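Local coordinates for 3',5'-nucleoside bisphosphate phosphatase (Chromobacterium violaceum, PDB 2YB1), which hydrolyses nucleoside 3',5'-bisphosphates to the nucleoside 5'-phosphate and orthophosphate, using three manganese ions per subunit, at residues Ser66-Gly78 with Tyr195-Phe209. Sequence-based numbering, arbitrary orientation.
Sequences SVSWGRHTVHIVG and YDMGRTLIERLILDF. With MN (manganese (II) ion), chain D.
With CG of Trp-69 trans to its backbone N (chi1 180°) and CG of Leu-205 likewise trans to its own, the indole reaches out from the beta hairpin 66-78 and the leucine lies over one of its faces, CD1 4.0 Å from the centroid of the Trp-69 six-membered ring. The hairpin, closed by a type II' turn from Trp-69 to His-72, belongs to the mixed sheet of the PHP domain; helix 199-209 packs on it beside helix 173-182. At the indole's edge, Trp-69 NE1 gives a hydrogen bond to Asp-208 OD2 (2.9 Å), in the ring plane and on the anti lone pair, with the carboxylate turned 77° to the ring. Asp-208 OD1 is held in turn by a salt bridge from Arg-204 NH2, so each carboxylate oxygen has a partner. The extended chain of Met-197 brings CE over a face of the His-72 ring and to 3.6 Å from Trp-69 CZ3. Arg-71 CG lies over the opposite imidazole face, and Arg-71 NH2 makes a salt bridge to Asp-196 OD2 (2.9 Å). Farther along strand 72-78, Val-74 CG1 sits over the centre of the Tyr-195 ring. Next to it, His-75 binds manganese through ND1, a site to which Glu-64 and His-191 also contribute; the backbone N of His-75 donates an almost straight hydrogen bond (171°) to Tyr-195 OH at 2.9 Å.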
loop_
_atom_site.group_PDB
_atom_site.type_symbol
_atom_site.label_atom_id
_atom_site.label_comp_id
_atom_site.label_asym_id
_atom_site.label_seq_id
_atom_site.Cartn_x
_atom_site.Cartn_y
_atom_site.Cartn_z
ATOM N N SER A 66 7.736 -1.223 -0.338
ATOM C CA SER A 66 8.470 0.001 -0.013
ATOM C C SER A 66 9.741 0.085 -0.847
ATOM O O SER A 66 10.523 -0.869 -0.898
ATOM C CB SER A 66 8.855 0.018 1.471
ATOM O OG SER A 66 7.728 -0.183 2.319
ATOM N N VAL A 67 9.940 1.240 -1.479
ATOM C CA VAL A 67 11.043 1.465 -2.408
ATOM C C VAL A 67 11.740 2.794 -2.088
ATOM O O VAL A 67 11.082 3.796 -1.798
ATOM C CB VAL A 67 10.529 1.477 -3.886
ATOM C CG1 VAL A 67 11.581 2.063 -4.859
ATOM C CG2 VAL A 67 10.128 0.075 -4.324
ATOM N N SER A 68 13.072 2.797 -2.113
ATOM C CA SER A 68 13.803 4.064 -2.081
ATOM C C SER A 68 14.307 4.321 -3.490
ATOM O O SER A 68 15.046 3.507 -4.060
ATOM C CB SER A 68 14.968 4.033 -1.086
ATOM O OG SER A 68 14.517 3.773 0.234
ATOM N N TRP A 69 13.866 5.426 -4.069
ATOM C CA TRP A 69 14.283 5.804 -5.411
ATOM C C TRP A 69 14.918 7.188 -5.288
ATOM O O TRP A 69 14.224 8.188 -5.058
ATOM C CB TRP A 69 13.050 5.829 -6.328
ATOM C CG TRP A 69 13.292 6.208 -7.776
ATOM C CD1 TRP A 69 13.886 5.443 -8.747
ATOM C CD2 TRP A 69 12.896 7.425 -8.412
ATOM N NE1 TRP A 69 13.899 6.119 -9.944
ATOM C CE2 TRP A 69 13.293 7.337 -9.767
ATOM C CE3 TRP A 69 12.249 8.585 -7.969
ATOM C CZ2 TRP A 69 13.063 8.366 -10.682
ATOM C CZ3 TRP A 69 12.015 9.615 -8.890
ATOM C CH2 TRP A 69 12.428 9.493 -10.229
ATOM N N GLY A 70 16.236 7.255 -5.436
ATOM C CA GLY A 70 16.940 8.482 -5.092
ATOM C C GLY A 70 16.640 8.889 -3.653
ATOM O O GLY A 70 16.727 8.066 -2.736
ATOM N N ARG A 71 16.281 10.154 -3.448
ATOM C CA ARG A 71 15.962 10.656 -2.107
ATOM C C ARG A 71 14.501 10.399 -1.731
ATOM O O ARG A 71 14.046 10.800 -0.658
ATOM C CB ARG A 71 16.238 12.163 -2.016
ATOM C CG ARG A 71 15.093 13.026 -2.549
ATOM C CD ARG A 71 15.236 14.497 -2.149
ATOM N NE ARG A 71 13.937 15.124 -1.897
ATOM C CZ ARG A 71 13.303 15.915 -2.759
ATOM N NH1 ARG A 71 13.846 16.186 -3.941
ATOM N NH2 ARG A 71 12.125 16.440 -2.442
ATOM N N HIS A 72 13.765 9.742 -2.623
ATOM C CA HIS A 72 12.327 9.571 -2.449
ATOM C C HIS A 72 11.982 8.173 -1.975
ATOM O O HIS A 72 12.580 7.196 -2.426
ATOM C CB HIS A 72 11.598 9.828 -3.771
ATOM C CG HIS A 72 11.897 11.164 -4.375
ATOM N ND1 HIS A 72 11.150 12.290 -4.098
ATOM C CD2 HIS A 72 12.864 11.555 -5.238
ATOM C CE1 HIS A 72 11.648 13.318 -4.761
ATOM N NE2 HIS A 72 12.686 12.898 -5.463
ATOM N N THR A 73 11.019 8.082 -1.064
ATOM C CA THR A 73 10.377 6.811 -0.765
ATOM C C THR A 73 9.128 6.710 -1.633
ATOM O O THR A 73 8.263 7.585 -1.580
ATOM C CB THR A 73 9.949 6.719 0.712
ATOM O OG1 THR A 73 11.099 6.860 1.547
ATOM C CG2 THR A 73 9.293 5.378 0.985
ATOM N N VAL A 74 9.049 5.669 -2.458
ATOM C CA VAL A 74 7.843 5.426 -3.242
ATOM C C VAL A 74 7.281 4.048 -2.894
ATOM O O VAL A 74 7.983 3.200 -2.334
ATOM C CB VAL A 74 8.076 5.552 -4.779
ATOM C CG1 VAL A 74 8.511 6.973 -5.150
ATOM C CG2 VAL A 74 9.083 4.540 -5.254
ATOM N N HIS A 75 6.005 3.842 -3.198
ATOM C CA HIS A 75 5.364 2.558 -2.932
ATOM C C HIS A 75 4.880 1.920 -4.222
ATOM O O HIS A 75 4.181 2.559 -5.016
ATOM C CB HIS A 75 4.207 2.736 -1.942
ATOM C CG HIS A 75 4.653 3.009 -0.540
ATOM N ND1 HIS A 75 3.791 3.439 0.447
ATOM C CD2 HIS A 75 5.868 2.897 0.046
ATOM C CE1 HIS A 75 4.457 3.584 1.580
ATOM N NE2 HIS A 75 5.718 3.252 1.367
ATOM N N ILE A 76 5.274 0.666 -4.435
ATOM C CA ILE A 76 4.886 -0.072 -5.639
ATOM C C ILE A 76 3.983 -1.234 -5.243
ATOM O O ILE A 76 4.410 -2.148 -4.537
ATOM C CB ILE A 76 6.129 -0.627 -6.410
ATOM C CG1 ILE A 76 7.100 0.506 -6.760
ATOM C CG2 ILE A 76 5.694 -1.417 -7.650
ATOM C CD1 ILE A 76 6.488 1.596 -7.652
ATOM N N VAL A 77 2.731 -1.178 -5.683
ATOM C CA VAL A 77 1.775 -2.253 -5.452
ATOM C C VAL A 77 1.990 -3.396 -6.452
ATOM O O VAL A 77 2.266 -3.148 -7.627
ATOM C CB VAL A 77 0.327 -1.714 -5.588
ATOM C CG1 VAL A 77 -0.659 -2.845 -5.882
ATOM C CG2 VAL A 77 -0.075 -0.932 -4.332
ATOM N N GLY A 78 1.961 -4.641 -5.986
ATOM C CA GLY A 78 1.775 -5.752 -6.910
ATOM C C GLY A 78 0.370 -6.333 -6.879
ATOM O O GLY A 78 -0.195 -6.522 -5.787
ATOM N N TYR A 195 3.661 12.030 -3.854
ATOM C CA TYR A 195 5.113 12.171 -3.930
ATOM C C TYR A 195 5.503 13.634 -4.162
ATOM O O TYR A 195 4.770 14.374 -4.835
ATOM C CB TYR A 195 5.672 11.279 -5.043
ATOM C CG TYR A 195 5.308 9.810 -4.908
ATOM C CD1 TYR A 195 5.277 9.192 -3.666
ATOM C CD2 TYR A 195 4.993 9.044 -6.029
ATOM C CE1 TYR A 195 4.940 7.857 -3.539
ATOM C CE2 TYR A 195 4.658 7.698 -5.911
ATOM C CZ TYR A 195 4.638 7.111 -4.660
ATOM O OH TYR A 195 4.298 5.778 -4.519
ATOM N N ASP A 196 6.657 14.062 -3.652
ATOM C CA ASP A 196 7.003 15.454 -3.877
ATOM C C ASP A 196 7.826 15.473 -5.161
ATOM O O ASP A 196 9.064 15.452 -5.146
ATOM C CB ASP A 196 7.829 15.958 -2.686
ATOM C CG ASP A 196 8.351 17.393 -2.867
ATOM O OD1 ASP A 196 7.649 18.247 -3.460
ATOM O OD2 ASP A 196 9.476 17.662 -2.384
ATOM N N MET A 197 7.101 15.648 -6.267
ATOM C CA MET A 197 7.660 15.525 -7.607
ATOM C C MET A 197 6.814 16.360 -8.554
ATOM O O MET A 197 5.584 16.315 -8.486
ATOM C CB MET A 197 7.608 14.059 -8.064
ATOM C CG MET A 197 8.442 13.078 -7.225
ATOM S SD MET A 197 8.309 11.397 -7.877
ATOM C CE MET A 197 9.252 10.470 -6.664
ATOM N N GLY A 198 7.463 17.057 -9.478
ATOM C CA GLY A 198 6.762 17.803 -10.506
ATOM C C GLY A 198 6.601 16.887 -11.701
ATOM O O GLY A 198 6.923 15.693 -11.614
ATOM N N ARG A 199 6.126 17.415 -12.824
ATOM C CA ARG A 199 5.837 16.527 -13.947
ATOM C C ARG A 199 7.098 15.893 -14.521
ATOM O O ARG A 199 7.044 14.835 -15.142
ATOM C CB ARG A 199 5.031 17.233 -15.037
ATOM C CG ARG A 199 5.630 18.525 -15.552
ATOM C CD ARG A 199 4.721 19.095 -16.638
ATOM N NE ARG A 199 4.884 20.532 -16.815
ATOM C CZ ARG A 199 5.669 21.076 -17.733
ATOM N NH1 ARG A 199 6.367 20.295 -18.547
ATOM N NH2 ARG A 199 5.761 22.393 -17.831
ATOM N N THR A 200 8.240 16.537 -14.313
ATOM C CA THR A 200 9.494 15.978 -14.809
ATOM C C THR A 200 9.958 14.752 -14.004
ATOM O O THR A 200 10.331 13.728 -14.582
ATOM C CB THR A 200 10.590 17.051 -14.884
ATOM O OG1 THR A 200 10.214 18.021 -15.866
ATOM C CG2 THR A 200 11.936 16.437 -15.263
ATOM N N LEU A 201 9.935 14.863 -12.677
ATOM C CA LEU A 201 10.287 13.731 -11.825
ATOM C C LEU A 201 9.306 12.573 -11.966
ATOM O O LEU A 201 9.708 11.409 -11.970
ATOM C CB LEU A 201 10.387 14.158 -10.362
ATOM C CG LEU A 201 11.797 14.573 -9.947
ATOM C CD1 LEU A 201 11.847 14.839 -8.453
ATOM C CD2 LEU A 201 12.806 13.492 -10.340
ATOM N N ILE A 202 8.019 12.893 -12.076
ATOM C CA ILE A 202 7.004 11.861 -12.294
ATOM C C ILE A 202 7.298 11.097 -13.579
ATOM O O ILE A 202 7.240 9.866 -13.614
ATOM C CB ILE A 202 5.567 12.452 -12.367
ATOM C CG1 ILE A 202 5.093 12.921 -10.985
ATOM C CG2 ILE A 202 4.597 11.410 -12.920
ATOM C CD1 ILE A 202 4.895 11.795 -9.991
ATOM N N GLU A 203 7.614 11.835 -14.639
ATOM C CA GLU A 203 7.959 11.214 -15.913
ATOM C C GLU A 203 9.187 10.323 -15.782
ATOM O O GLU A 203 9.222 9.227 -16.322
ATOM C CB GLU A 203 8.188 12.278 -16.989
ATOM C CG GLU A 203 8.868 11.743 -18.230
ATOM C CD GLU A 203 8.025 11.916 -19.478
ATOM O OE1 GLU A 203 6.786 12.029 -19.346
ATOM O OE2 GLU A 203 8.601 11.943 -20.587
ATOM N N ARG A 204 10.200 10.813 -15.074
ATOM C CA ARG A 204 11.433 10.063 -14.841
ATOM C C ARG A 204 11.145 8.772 -14.065
ATOM O O ARG A 204 11.652 7.695 -14.404
ATOM C CB ARG A 204 12.424 10.933 -14.052
ATOM C CG ARG A 204 13.816 10.349 -13.932
ATOM C CD ARG A 204 14.433 10.202 -15.311
ATOM N NE ARG A 204 15.264 9.007 -15.422
ATOM C CZ ARG A 204 15.359 8.255 -16.519
ATOM N NH1 ARG A 204 14.669 8.568 -17.614
ATOM N NH2 ARG A 204 16.149 7.188 -16.517
ATOM N N LEU A 205 10.331 8.891 -13.017
ATOM C CA LEU A 205 9.924 7.727 -12.231
ATOM C C LEU A 205 9.201 6.693 -13.099
ATOM O O LEU A 205 9.509 5.500 -13.032
ATOM C CB LEU A 205 9.033 8.149 -11.057
ATOM C CG LEU A 205 8.422 7.004 -10.243
ATOM C CD1 LEU A 205 9.514 6.081 -9.643
ATOM C CD2 LEU A 205 7.501 7.549 -9.145
ATOM N N ILE A 206 8.241 7.153 -13.904
ATOM C CA ILE A 206 7.521 6.277 -14.835
ATOM C C ILE A 206 8.450 5.559 -15.826
ATOM O O ILE A 206 8.345 4.343 -16.015
ATOM C CB ILE A 206 6.419 7.035 -15.609
ATOM C CG1 ILE A 206 5.279 7.441 -14.650
ATOM C CG2 ILE A 206 5.896 6.186 -16.774
ATOM C CD1 ILE A 206 4.220 8.301 -15.291
ATOM N N LEU A 207 9.353 6.306 -16.455
ATOM C CA LEU A 207 10.310 5.708 -17.388
ATOM C C LEU A 207 11.178 4.634 -16.719
ATOM O O LEU A 207 11.354 3.547 -17.267
ATOM C CB LEU A 207 11.188 6.788 -18.024
ATOM C CG LEU A 207 10.410 7.732 -18.944
ATOM C CD1 LEU A 207 11.343 8.706 -19.648
ATOM C CD2 LEU A 207 9.600 6.917 -19.967
ATOM N N ASP A 208 11.709 4.938 -15.537
ATOM C CA ASP A 208 12.476 3.961 -14.760
ATOM C C ASP A 208 11.613 2.736 -14.400
ATOM O O ASP A 208 12.054 1.583 -14.473
ATOM C CB ASP A 208 12.982 4.610 -13.464
ATOM C CG ASP A 208 14.169 5.538 -13.688
ATOM O OD1 ASP A 208 14.522 5.801 -14.858
ATOM O OD2 ASP A 208 14.755 5.995 -12.681
ATOM N N PHE A 209 10.382 3.018 -13.982
ATOM C CA PHE A 209 9.400 2.004 -13.584
ATOM C C PHE A 209 9.128 1.045 -14.753
ATOM O O PHE A 209 9.231 -0.181 -14.626
ATOM C CB PHE A 209 8.128 2.736 -13.116
ATOM C CG PHE A 209 6.957 1.843 -12.826
ATOM C CD1 PHE A 209 6.940 1.024 -11.689
ATOM C CD2 PHE A 209 5.839 1.872 -13.644
ATOM C CE1 PHE A 209 5.837 0.216 -11.408
ATOM C CE2 PHE A 209 4.727 1.069 -13.367
ATOM C CZ PHE A 209 4.727 0.242 -12.249
HETATM MN MN MN D . 1.609 3.696 0.124
HETATM O O HOH W 1 11.425 16.891 -5.399
HETATM O O HOH W 2 8.738 12.118 -2.777
#